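Local atomic coordinates of halorhodopsin (Halobacterium salinarum, PDB entry 2JAF), a protein that probably pumps chloride ions across the cell membrane, powered by light that its bound retinal absorbs. Residues L33-N36 against V37-G41; V174-S177 against A178-T181. The protein carries 2 engineered substitutions. One frame throughout, in Å; residues are numbered along the deposited sequence.

Overall arrangement
Contact 1 (33-36 with 37-41) lies within helix 27-50 and contact 2 (174-177 with 178-181) at the end of helix 158-180, so both are local, one-helix contacts of the retinal-protein bundle. Their centres stand 30 Å apart on opposite sides of the chain's centre, and their nearest atoms are about 21 Å apart, so neither touches the other. Retinal lies near both: about 9 Å from the side chain of Asn36 and about 8 Å from that of Val175. Each contact also reaches a neighbouring subunit of the trimer, through Trp34 packing on Phe160 of a second subunit in contact 1, and through Val174 and Thr181 meeting a third in contact 2.

Contact 1 of 2, residues L33-N36 against V37-G41; sequences LWVN and VALAG
Val35 and Leu39 meet one turn apart because of their first torsions: Val35 carries CG2 anti to its backbone N (CG1 at chi1 62°), while Leu39 sets CG opposite its own carbonyl carbon (chi1 -67°), which places Leu39 CG beside the backbone N and 3.2 Å from Val35 O. The two side chains run at a slant to each other, with Val35 CG2 4.0 Å from Leu39 CD1. The same leucine lies against a second polar atom as well: its CD1 is 3.6 Å from Asn36 OD1, a van der Waals approach. The six-membered ring of Trp34 approaches Val37, CE3 lying 4.3 Å from Val37 CB, which sits obliquely to the ring. Phe160 of a second subunit packs on the side chain of Trp34, and Leu81 of helix 58-82 touches Leu33, Trp34 and Val37.

Beneath the side chains runs the ordinary i to i+4 ladder of an alpha-helix. Leu39 N donates to Val35 O at 3.0 Å with an N-H...O angle of 161°, and Ala40 N reaches Asn36 O at 2.8 Å. Trp34 O takes two donors, Ala38 N at 3.2 Å and, weakly, Val37 N.

The side-chain amide of Asn36 has its partners on other helices: ND2 is hydrogen-bonded to Tyr77 OH and Ser235 O, tying helix 27-50 to helices 58-82 and 227-255. These bonds limit rotation of the amide. Its OD1, beside the leucine methyl, is buried with no partner in the model. The chemistry is therefore lopsided, the amide's NH2 group spending its bonds on bridging three helices while its oxygen lies against hydrocarbon, probably at some cost in solvation.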
loop_
_atom_site.group_PDB
_atom_site.type_symbol
_atom_site.label_atom_id
_atom_site.label_comp_id
_atom_site.label_asym_id
_atom_site.label_seq_id
_atom_site.Cartn_x
_atom_site.Cartn_y
_atom_site.Cartn_z
ATOM N N LEU A 33 -26.580 -1.599 -3.977
ATOM C CA LEU A 33 -25.557 -1.967 -3.009
ATOM C C LEU A 33 -25.868 -3.303 -2.330
ATOM O O LEU A 33 -25.009 -4.183 -2.253
ATOM C CB LEU A 33 -25.417 -0.865 -1.954
ATOM C CG LEU A 33 -25.205 0.545 -2.512
ATOM C CD1 LEU A 33 -25.148 1.546 -1.362
ATOM C CD2 LEU A 33 -23.921 0.590 -3.336
ATOM N N TRP A 34 -27.093 -3.461 -1.839
ATOM C CA TRP A 34 -27.471 -4.708 -1.176
ATOM C C TRP A 34 -27.383 -5.902 -2.110
ATOM O O TRP A 34 -27.022 -6.999 -1.688
ATOM C CB TRP A 34 -28.891 -4.621 -0.611
ATOM C CG TRP A 34 -28.971 -3.866 0.676
ATOM C CD1 TRP A 34 -29.624 -2.686 0.898
ATOM C CD2 TRP A 34 -28.362 -4.228 1.923
ATOM N NE1 TRP A 34 -29.457 -2.290 2.207
ATOM C CE2 TRP A 34 -28.687 -3.218 2.858
ATOM C CE3 TRP A 34 -27.573 -5.308 2.342
ATOM C CZ2 TRP A 34 -28.250 -3.255 4.188
ATOM C CZ3 TRP A 34 -27.137 -5.345 3.666
ATOM C CH2 TRP A 34 -27.478 -4.322 4.572
ATOM N N VAL A 35 -27.708 -5.685 -3.379
ATOM C CA VAL A 35 -27.666 -6.767 -4.352
ATOM C C VAL A 35 -26.275 -7.394 -4.405
ATOM O O VAL A 35 -26.148 -8.615 -4.479
ATOM C CB VAL A 35 -28.068 -6.276 -5.770
ATOM C CG1 VAL A 35 -27.096 -5.216 -6.260
ATOM C CG2 VAL A 35 -28.092 -7.449 -6.737
ATOM N N ASN A 36 -25.223 -6.578 -4.350
ATOM C CA ASN A 36 -23.888 -7.154 -4.416
ATOM C C ASN A 36 -23.345 -7.685 -3.102
ATOM O O ASN A 36 -22.397 -8.463 -3.094
ATOM C CB ASN A 36 -22.901 -6.190 -5.081
ATOM C CG ASN A 36 -22.977 -6.269 -6.597
ATOM O OD1 ASN A 36 -23.590 -7.194 -7.143
ATOM N ND2 ASN A 36 -22.358 -5.321 -7.283
ATOM N N VAL A 37 -23.930 -7.273 -1.984
ATOM C CA VAL A 37 -23.487 -7.828 -0.715
ATOM C C VAL A 37 -23.922 -9.293 -0.789
ATOM O O VAL A 37 -23.185 -10.201 -0.407
ATOM C CB VAL A 37 -24.176 -7.142 0.485
ATOM C CG1 VAL A 37 -23.959 -7.967 1.751
ATOM C CG2 VAL A 37 -23.600 -5.745 0.683
ATOM N N ALA A 38 -25.121 -9.516 -1.317
ATOM C CA ALA A 38 -25.648 -10.870 -1.448
ATOM C C ALA A 38 -24.887 -11.677 -2.498
ATOM O O ALA A 38 -24.486 -12.815 -2.246
ATOM C CB ALA A 38 -27.124 -10.825 -1.803
ATOM N N LEU A 39 -24.686 -11.095 -3.675
ATOM C CA LEU A 39 -23.984 -11.812 -4.734
ATOM C C LEU A 39 -22.537 -12.114 -4.359
ATOM O O LEU A 39 -22.033 -13.199 -4.651
ATOM C CB LEU A 39 -24.057 -11.027 -6.052
ATOM C CG LEU A 39 -25.463 -10.924 -6.657
ATOM C CD1 LEU A 39 -25.412 -10.190 -7.999
ATOM C CD2 LEU A 39 -26.036 -12.330 -6.844
ATOM N N ALA A 40 -21.863 -11.166 -3.715
ATOM C CA ALA A 40 -20.484 -11.395 -3.307
ATOM C C ALA A 40 -20.481 -12.483 -2.226
ATOM O O ALA A 40 -19.564 -13.304 -2.159
ATOM C CB ALA A 40 -19.869 -10.102 -2.772
ATOM N N GLY A 41 -21.520 -12.489 -1.396
ATOM C CA GLY A 41 -21.627 -13.492 -0.348
ATOM C C GLY A 41 -21.806 -14.874 -0.956
ATOM O O GLY A 41 -21.191 -15.844 -0.521
#

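Contact 2 of 2, residues V174-S177 against A178-T181; sequences VVLS and ALVT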
loop_
_atom_site.group_PDB
_atom_site.type_symbol
_atom_site.label_atom_id
_atom_site.label_comp_id
_atom_site.label_asym_id
_atom_site.label_seq_id
_atom_site.Cartn_x
_atom_site.Cartn_y
_atom_site.Cartn_z
ATOM N N VAL A 174 -0.787 1.263 -18.986
ATOM C CA VAL A 174 0.389 0.501 -18.566
ATOM C C VAL A 174 -0.063 -0.901 -18.175
ATOM O O VAL A 174 0.587 -1.895 -18.513
ATOM C CB VAL A 174 1.090 1.143 -17.356
ATOM C CG1 VAL A 174 2.237 0.248 -16.892
ATOM C CG2 VAL A 174 1.613 2.525 -17.729
ATOM N N VAL A 175 -1.183 -0.977 -17.462
ATOM C CA VAL A 175 -1.738 -2.261 -17.046
ATOM C C VAL A 175 -2.102 -3.103 -18.265
ATOM O O VAL A 175 -1.733 -4.279 -18.359
ATOM C CB VAL A 175 -3.014 -2.077 -16.186
ATOM C CG1 VAL A 175 -3.706 -3.420 -15.974
ATOM C CG2 VAL A 175 -2.650 -1.452 -14.841
ATOM N N LEU A 176 -2.830 -2.504 -19.203
ATOM C CA LEU A 176 -3.242 -3.235 -20.397
ATOM C C LEU A 176 -2.071 -3.691 -21.253
ATOM O O LEU A 176 -2.129 -4.759 -21.869
ATOM C CB LEU A 176 -4.200 -2.383 -21.237
ATOM C CG LEU A 176 -5.544 -2.084 -20.569
ATOM C CD1 LEU A 176 -6.358 -1.134 -21.425
ATOM C CD2 LEU A 176 -6.292 -3.383 -20.348
ATOM N N SER A 177 -1.004 -2.895 -21.285
ATOM C CA SER A 177 0.168 -3.228 -22.090
ATOM C C SER A 177 0.753 -4.579 -21.697
ATOM O O SER A 177 1.236 -5.322 -22.546
ATOM C CB SER A 177 1.250 -2.142 -21.959
ATOM O OG SER A 177 1.893 -2.188 -20.693
ATOM N N ALA A 178 0.720 -4.892 -20.408
ATOM C CA ALA A 178 1.251 -6.162 -19.937
ATOM C C ALA A 178 0.400 -7.310 -20.477
ATOM O O ALA A 178 0.930 -8.327 -20.941
ATOM C CB ALA A 178 1.270 -6.188 -18.410
ATOM N N LEU A 179 -0.919 -7.139 -20.437
ATOM C CA LEU A 179 -1.839 -8.169 -20.913
ATOM C C LEU A 179 -1.685 -8.468 -22.400
ATOM O O LEU A 179 -1.914 -9.595 -22.839
ATOM C CB LEU A 179 -3.286 -7.760 -20.622
ATOM C CG LEU A 179 -3.643 -7.519 -19.155
ATOM C CD1 LEU A 179 -5.094 -7.074 -19.054
ATOM C CD2 LEU A 179 -3.416 -8.784 -18.350
ATOM N N VAL A 180 -1.291 -7.460 -23.172
ATOM C CA VAL A 180 -1.118 -7.625 -24.610
ATOM C C VAL A 180 0.290 -8.054 -25.004
ATOM O O VAL A 180 0.532 -8.401 -26.163
ATOM C CB VAL A 180 -1.447 -6.318 -25.368
ATOM C CG1 VAL A 180 -2.814 -5.804 -24.946
ATOM C CG2 VAL A 180 -0.381 -5.278 -25.099
ATOM N N THR A 181 1.221 -8.030 -24.054
ATOM C CA THR A 181 2.589 -8.412 -24.377
ATOM C C THR A 181 3.190 -9.562 -23.566
ATOM O O THR A 181 2.847 -10.722 -23.796
ATOM C CB THR A 181 3.548 -7.184 -24.326
ATOM O OG1 THR A 181 3.491 -6.563 -23.036
ATOM C CG2 THR A 181 3.159 -6.168 -25.390
#
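Thr181 OG1 donates to Ser177 O at 2.6 Å, the side-chain hydrogen bond that spans this last turn, approaching 33° off the carbonyl plane. A second hydroxyl bond runs backward along the helix: Ser177, with OG between its backbone N and carbonyl carbon (chi1 73°), donates to Val174 O at 2.6 Å. Of the backbone bonds, Val180 N to Leu176 O is 3.1 Å long, whereas Val180 N to Ser177 O and Ala178 N to Val175 O are weak. Helix 158-180, one of the membrane-spanning helices of the bacteriorhodopsin-like fold, ends here, and Thr181 occupies the N-cap position of helix 182-190 without making a capping bond. A valine in place of Thr181 would lose the hydroxyl and is likely to deprive Ser177 O of its short side-chain donor. That same oxygen has a close methyl-carbonyl contact, Val180 CG2 lying 3.0 Å from Ser177 O. Apolar packing joins Leu176 CD2 to Leu179 CD1 at 4.1 Å. Both leucines also touch helix 193-216, at Val204 and the engineered Val203, while Val175 and Ala178 pack on helix 131-153.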